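Putative carboxynorspermidine decarboxylase protein (Sinorhizobium meliloti, PDB 3MT1) probably catalyses, as a homodimer using pyridoxal 5'-phosphate, the decarboxylation of carboxynorspermidine and carboxyspermidine to norspermidine and spermidine. Local coordinates at residues Y7-A12 and K37-W42; D46-Y51 and A234-S239. All blocks are in the same frame, centred on the assembly; numbering follows the deposited sequence.

Contact 1: Y7-A12 and K37-W42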
loop_
_atom_site.group_PDB
_atom_site.type_symbol
_atom_site.label_atom_id
_atom_site.label_comp_id
_atom_site.label_asym_id
_atom_site.label_seq_id
_atom_site.Cartn_x
_atom_site.Cartn_y
_atom_site.Cartn_z
ATOM N N TYR B 7 3.167 -15.974 1.259
ATOM C CA TYR B 7 1.745 -16.251 1.233
ATOM C C TYR B 7 1.622 -17.674 0.747
ATOM O O TYR B 7 2.176 -18.011 -0.314
ATOM C CB TYR B 7 1.037 -15.345 0.227
ATOM C CG TYR B 7 1.122 -13.842 0.455
ATOM C CD1 TYR B 7 1.998 -13.058 -0.305
ATOM C CD2 TYR B 7 0.273 -13.197 1.359
ATOM C CE1 TYR B 7 2.079 -11.672 -0.128
ATOM C CE2 TYR B 7 0.330 -11.803 1.550
ATOM C CZ TYR B 7 1.244 -11.041 0.797
ATOM O OH TYR B 7 1.342 -9.659 0.953
ATOM N N LEU B 8 0.901 -18.523 1.475
ATOM C CA LEU B 8 0.799 -19.930 1.068
ATOM C C LEU B 8 -0.612 -20.236 0.624
ATOM O O LEU B 8 -1.548 -20.215 1.414
ATOM C CB LEU B 8 1.220 -20.847 2.210
ATOM C CG LEU B 8 1.247 -22.365 1.990
ATOM C CD1 LEU B 8 2.005 -22.734 0.789
ATOM C CD2 LEU B 8 1.870 -23.095 3.199
ATOM N N ILE B 9 -0.782 -20.486 -0.655
ATOM C CA ILE B 9 -2.090 -20.791 -1.142
ATOM C C ILE B 9 -2.299 -22.296 -1.094
ATOM O O ILE B 9 -1.593 -23.049 -1.763
ATOM C CB ILE B 9 -2.287 -20.263 -2.556
ATOM C CG1 ILE B 9 -2.178 -18.723 -2.556
ATOM C CG2 ILE B 9 -3.628 -20.782 -3.146
ATOM C CD1 ILE B 9 -1.794 -18.145 -3.945
ATOM N N ASP B 10 -3.260 -22.718 -0.277
ATOM C CA ASP B 10 -3.554 -24.126 -0.126
ATOM C C ASP B 10 -4.436 -24.653 -1.282
ATOM O O ASP B 10 -5.639 -24.378 -1.351
ATOM C CB ASP B 10 -4.188 -24.432 1.258
ATOM C CG ASP B 10 -4.425 -25.936 1.476
ATOM O OD1 ASP B 10 -3.681 -26.565 2.280
ATOM O OD2 ASP B 10 -5.340 -26.512 0.805
ATOM N N LYS B 11 -3.825 -25.458 -2.149
ATOM C CA LYS B 11 -4.517 -25.991 -3.296
ATOM C C LYS B 11 -5.863 -26.676 -2.920
ATOM O O LYS B 11 -6.904 -26.424 -3.547
ATOM C CB LYS B 11 -3.609 -26.951 -4.059
ATOM C CG LYS B 11 -4.041 -27.080 -5.475
ATOM C CD LYS B 11 -3.539 -28.281 -6.122
ATOM C CE LYS B 11 -4.148 -28.372 -7.510
ATOM N NZ LYS B 11 -3.953 -29.721 -8.090
ATOM N N ALA B 12 -5.845 -27.533 -1.902
ATOM C CA ALA B 12 -7.071 -28.245 -1.509
ATOM C C ALA B 12 -8.213 -27.335 -0.974
ATOM O O ALA B 12 -9.382 -27.601 -1.239
ATOM C CB ALA B 12 -6.759 -29.371 -0.522
ATOM N N LYS B 37 -9.935 -7.284 -8.533
ATOM C CA LYS B 37 -9.507 -6.316 -7.518
ATOM C C LYS B 37 -9.168 -6.985 -6.175
ATOM O O LYS B 37 -8.324 -6.490 -5.415
ATOM C CB LYS B 37 -10.485 -5.144 -7.357
ATOM C CG LYS B 37 -11.796 -5.493 -6.732
ATOM C CD LYS B 37 -12.791 -4.308 -6.696
ATOM C CE LYS B 37 -14.177 -4.838 -6.266
ATOM N NZ LYS B 37 -15.284 -3.813 -6.432
ATOM N N CYS B 38 -9.790 -8.128 -5.899
ATOM C CA CYS B 38 -9.576 -8.820 -4.650
ATOM C C CYS B 38 -8.367 -9.757 -4.747
ATOM O O CYS B 38 -7.544 -9.852 -3.802
ATOM C CB CYS B 38 -10.837 -9.583 -4.291
ATOM S SG CYS B 38 -10.561 -10.892 -3.087
ATOM N N PHE B 39 -8.261 -10.446 -5.897
ATOM C CA PHE B 39 -7.311 -11.564 -6.060
ATOM C C PHE B 39 -6.989 -11.740 -7.522
ATOM O O PHE B 39 -7.873 -11.964 -8.311
ATOM C CB PHE B 39 -7.929 -12.833 -5.542
ATOM C CG PHE B 39 -7.023 -14.022 -5.591
ATOM C CD1 PHE B 39 -7.054 -14.906 -6.700
ATOM C CD2 PHE B 39 -6.184 -14.311 -4.514
ATOM C CE1 PHE B 39 -6.225 -16.053 -6.742
ATOM C CE2 PHE B 39 -5.331 -15.440 -4.547
ATOM C CZ PHE B 39 -5.358 -16.326 -5.652
ATOM N N ALA B 40 -5.711 -11.627 -7.861
ATOM C CA ALA B 40 -5.230 -11.645 -9.227
ATOM C C ALA B 40 -3.908 -12.430 -9.312
ATOM O O ALA B 40 -3.030 -12.165 -10.142
ATOM C CB ALA B 40 -5.086 -10.233 -9.730
ATOM N N THR B 41 -3.800 -13.449 -8.467
ATOM C CA THR B 41 -2.618 -14.280 -8.430
ATOM C C THR B 41 -2.761 -15.332 -9.526
ATOM O O THR B 41 -3.196 -16.482 -9.273
ATOM C CB THR B 41 -2.480 -14.904 -7.079
ATOM O OG1 THR B 41 -2.291 -13.856 -6.141
ATOM C CG2 THR B 41 -1.277 -15.823 -7.008
ATOM N N TRP B 42 -2.360 -14.926 -10.724
ATOM C CA TRP B 42 -2.715 -15.650 -11.926
ATOM C C TRP B 42 -2.172 -17.086 -12.045
ATOM O O TRP B 42 -2.791 -17.902 -12.716
ATOM C CB TRP B 42 -2.421 -14.838 -13.188
ATOM C CG TRP B 42 -1.030 -14.287 -13.324
ATOM C CD1 TRP B 42 -0.575 -13.063 -12.888
ATOM C CD2 TRP B 42 0.062 -14.909 -13.970
ATOM N NE1 TRP B 42 0.727 -12.912 -13.190
ATOM C CE2 TRP B 42 1.152 -14.021 -13.881
ATOM C CE3 TRP B 42 0.226 -16.124 -14.638
ATOM C CZ2 TRP B 42 2.415 -14.326 -14.412
ATOM C CZ3 TRP B 42 1.477 -16.424 -15.187
ATOM C CH2 TRP B 42 2.559 -15.536 -15.054
#
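F39 is the first residue of the 37-42 loop to meet I9. Its ring is carried toward the strand because CG stands anti to the backbone N (chi1 -177°), and it presents an edge: I9 CD1 lies near the ring plane, 4.4 Å from F39 CZ. This is a loose van der Waals touch between apolar groups, and a large ring suits the place because it spans much of the gap between two backbones that stay well apart. Two residues on, the chain folds back in an inverse gamma turn centred on T41, whose own N sits 3.9 Å above the plane of the F39 ring, offset toward its rim. T41 then reaches I9 tip to tip, its CG2 3.9 Å from I9 CD1. The methyl branch of threonine gives I9 an apolar partner, while M326 and I340 also pack on the same residue. On the other side I9 spends only its terminal methyl, and chi2 near 157° carries CD1 toward the loop. A beta-branched residue also suits the strand. No hydrogen bond crosses between the segments. W42, further along, turns to the second subunit and gives its NE1 to E361 O there. The contact thus joins the sheet of the C-terminal domain, through strand 6-10, to the loop that follows strand 31-35 of the eight-stranded parallel barrel, the two-domain architecture of class-II (fold type III) decarboxylases.

Contact 2: D46-Y51 and A234-S239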
loop_
_atom_site.group_PDB
_atom_site.type_symbol
_atom_site.label_atom_id
_atom_site.label_comp_id
_atom_site.label_asym_id
_atom_site.label_seq_id
_atom_site.Cartn_x
_atom_site.Cartn_y
_atom_site.Cartn_z
ATOM N N ASP B 46 -5.395 -21.480 -13.718
ATOM C CA ASP B 46 -5.602 -22.779 -14.350
ATOM C C ASP B 46 -6.432 -23.662 -13.466
ATOM O O ASP B 46 -7.310 -24.371 -13.954
ATOM C CB ASP B 46 -4.273 -23.453 -14.737
ATOM C CG ASP B 46 -3.684 -22.861 -16.033
ATOM O OD1 ASP B 46 -4.497 -22.361 -16.855
ATOM O OD2 ASP B 46 -2.431 -22.871 -16.239
ATOM N N LEU B 47 -6.190 -23.596 -12.162
ATOM C CA LEU B 47 -7.029 -24.343 -11.246
ATOM C C LEU B 47 -8.458 -23.785 -11.149
ATOM O O LEU B 47 -9.393 -24.557 -11.183
ATOM C CB LEU B 47 -6.363 -24.551 -9.880
ATOM C CG LEU B 47 -7.267 -24.953 -8.707
ATOM C CD1 LEU B 47 -7.670 -26.445 -8.744
ATOM C CD2 LEU B 47 -6.581 -24.619 -7.395
HETATM N N MSE B 48 -8.635 -22.468 -11.109
HETATM C CA MSE B 48 -9.968 -21.879 -10.941
HETATM C C MSE B 48 -10.844 -21.884 -12.209
HETATM O O MSE B 48 -12.074 -21.915 -12.114
HETATM C CB MSE B 48 -9.848 -20.445 -10.408
HETATM C CG MSE B 48 -9.115 -20.362 -9.122
HETATM SE SE MSE B 48 -8.601 -18.578 -8.604
HETATM C CE MSE B 48 -10.275 -18.002 -7.892
ATOM N N ARG B 49 -10.203 -21.811 -13.373
ATOM C CA ARG B 49 -10.874 -21.710 -14.668
ATOM C C ARG B 49 -12.069 -22.676 -14.837
ATOM O O ARG B 49 -13.167 -22.263 -15.217
ATOM C CB ARG B 49 -9.847 -21.946 -15.803
ATOM C CG ARG B 49 -10.082 -21.109 -17.036
ATOM C CD ARG B 49 -9.144 -21.396 -18.203
ATOM N NE ARG B 49 -9.938 -21.712 -19.405
ATOM C CZ ARG B 49 -9.742 -21.218 -20.636
ATOM N NH1 ARG B 49 -8.770 -20.323 -20.876
ATOM N NH2 ARG B 49 -10.538 -21.605 -21.650
ATOM N N ASP B 50 -11.850 -23.960 -14.562
ATOM C CA ASP B 50 -12.877 -24.947 -14.867
ATOM C C ASP B 50 -14.098 -24.888 -13.955
ATOM O O ASP B 50 -15.066 -25.603 -14.191
ATOM C CB ASP B 50 -12.293 -26.354 -14.895
ATOM C CG ASP B 50 -11.216 -26.515 -15.959
ATOM O OD1 ASP B 50 -11.400 -26.003 -17.096
ATOM O OD2 ASP B 50 -10.188 -27.152 -15.654
ATOM N N TYR B 51 -14.061 -24.024 -12.938
ATOM C CA TYR B 51 -15.147 -23.925 -11.982
ATOM C C TYR B 51 -15.868 -22.605 -12.073
ATOM O O TYR B 51 -16.914 -22.417 -11.436
ATOM C CB TYR B 51 -14.664 -24.132 -10.544
ATOM C CG TYR B 51 -13.958 -25.453 -10.221
ATOM C CD1 TYR B 51 -14.668 -26.544 -9.695
ATOM C CD2 TYR B 51 -12.569 -25.596 -10.411
ATOM C CE1 TYR B 51 -14.012 -27.740 -9.351
ATOM C CE2 TYR B 51 -11.907 -26.785 -10.095
ATOM C CZ TYR B 51 -12.632 -27.857 -9.550
ATOM O OH TYR B 51 -11.986 -29.047 -9.229
ATOM N N ALA B 234 -15.305 -14.310 -1.603
ATOM C CA ALA B 234 -15.871 -15.646 -1.468
ATOM C C ALA B 234 -15.122 -16.756 -2.258
ATOM O O ALA B 234 -15.226 -17.948 -1.943
ATOM C CB ALA B 234 -17.350 -15.633 -1.782
ATOM N N SER B 235 -14.364 -16.375 -3.279
ATOM C CA SER B 235 -13.557 -17.345 -4.013
ATOM C C SER B 235 -12.378 -17.874 -3.204
ATOM O O SER B 235 -11.936 -19.013 -3.387
ATOM C CB SER B 235 -12.999 -16.683 -5.270
ATOM O OG SER B 235 -14.061 -16.130 -6.011
ATOM N N ILE B 236 -11.890 -17.036 -2.302
ATOM C CA ILE B 236 -10.546 -17.164 -1.824
ATOM C C ILE B 236 -10.487 -17.306 -0.294
ATOM O O ILE B 236 -9.411 -17.467 0.290
ATOM C CB ILE B 236 -9.746 -15.977 -2.397
ATOM C CG1 ILE B 236 -8.533 -16.487 -3.092
ATOM C CG2 ILE B 236 -9.511 -14.782 -1.436
ATOM C CD1 ILE B 236 -8.854 -16.881 -4.487
ATOM N N THR B 237 -11.677 -17.243 0.311
ATOM C CA THR B 237 -11.898 -17.287 1.744
ATOM C C THR B 237 -11.176 -18.481 2.376
ATOM O O THR B 237 -11.277 -19.606 1.891
ATOM C CB THR B 237 -13.447 -17.284 2.047
ATOM O OG1 THR B 237 -13.714 -16.844 3.389
ATOM C CG2 THR B 237 -14.090 -18.654 1.832
ATOM N N LYS B 238 -10.418 -18.224 3.442
ATOM C CA LYS B 238 -9.778 -19.293 4.245
ATOM C C LYS B 238 -8.861 -20.225 3.442
ATOM O O LYS B 238 -8.554 -21.341 3.882
ATOM C CB LYS B 238 -10.847 -20.126 4.979
ATOM C CG LYS B 238 -11.635 -19.328 6.012
ATOM C CD LYS B 238 -12.805 -20.145 6.529
ATOM C CE LYS B 238 -14.132 -19.356 6.393
ATOM N NZ LYS B 238 -14.179 -18.120 7.258
ATOM N N SER B 239 -8.437 -19.780 2.268
ATOM C CA SER B 239 -7.667 -20.635 1.398
ATOM C C SER B 239 -6.197 -20.448 1.599
ATOM O O SER B 239 -5.416 -21.352 1.281
ATOM C CB SER B 239 -7.957 -20.358 -0.070
ATOM O OG SER B 239 -7.210 -19.229 -0.495
#
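Beside M48, whose methyl meets S235 and I236, the ring of Y51 in the same segment has L47 O at its edge. L47 O lies in the ring plane, 3.4 Å from Y51 CD2, and M18 of helix 11-28 packs on the same tyrosine. The working end of the first segment is M48, modelled as selenomethionine. Its chain leaves the helix with CG beside the backbone N and bends at chi3 (80°), which swings the methyl CE onto the second segment. M48 CE lies 3.9 Å from I236 CD1, the two side chains crossing at about a right angle. S235 CB is 4.0 Å from M48 CE. A long, unbranched chain can lay its terminal methyl across to the other segment while L34 and M18 pack along it. Helix 45-49 follows the first barrel strand (31-35) and the short, weakly bonded helix 233-236 follows the last (226-229), so the contact lies where first and last strand close the barrel. S235 offers carbon to the methionine while its OG is hydrogen-bonded to P231 O, so a small polar residue is at ease in an apolar place. After I236 the chain makes a type II beta turn to S239. I236 O accepts two bonds from S239, from N (3.2 Å) and from OG (2.9 Å), both reaching the same face of the carbonyl plane, with OG tilted 33° from it.

How the contacts relate
The two contacts, with centres 8 Å apart, share one apolar patch in which F39 of contact 1 is the bridge. F39 CD1 packs against I236 CD1 at 3.5 Å, and F39 CE1 against M48 SE at 3.9 Å, so the ring that meets I9 also meets M48 and I236 of contact 2. A probable backbone hydrogen bond, D10 N to S239 O at 3.0 Å, ties strand 6-10 to the end of the turn. The patch borders the predicted substrate site: the side chain of E233 is about 5 Å from that of I236 and about 8 Å from that of F39, while that of D269 is about 11 and 12 Å away.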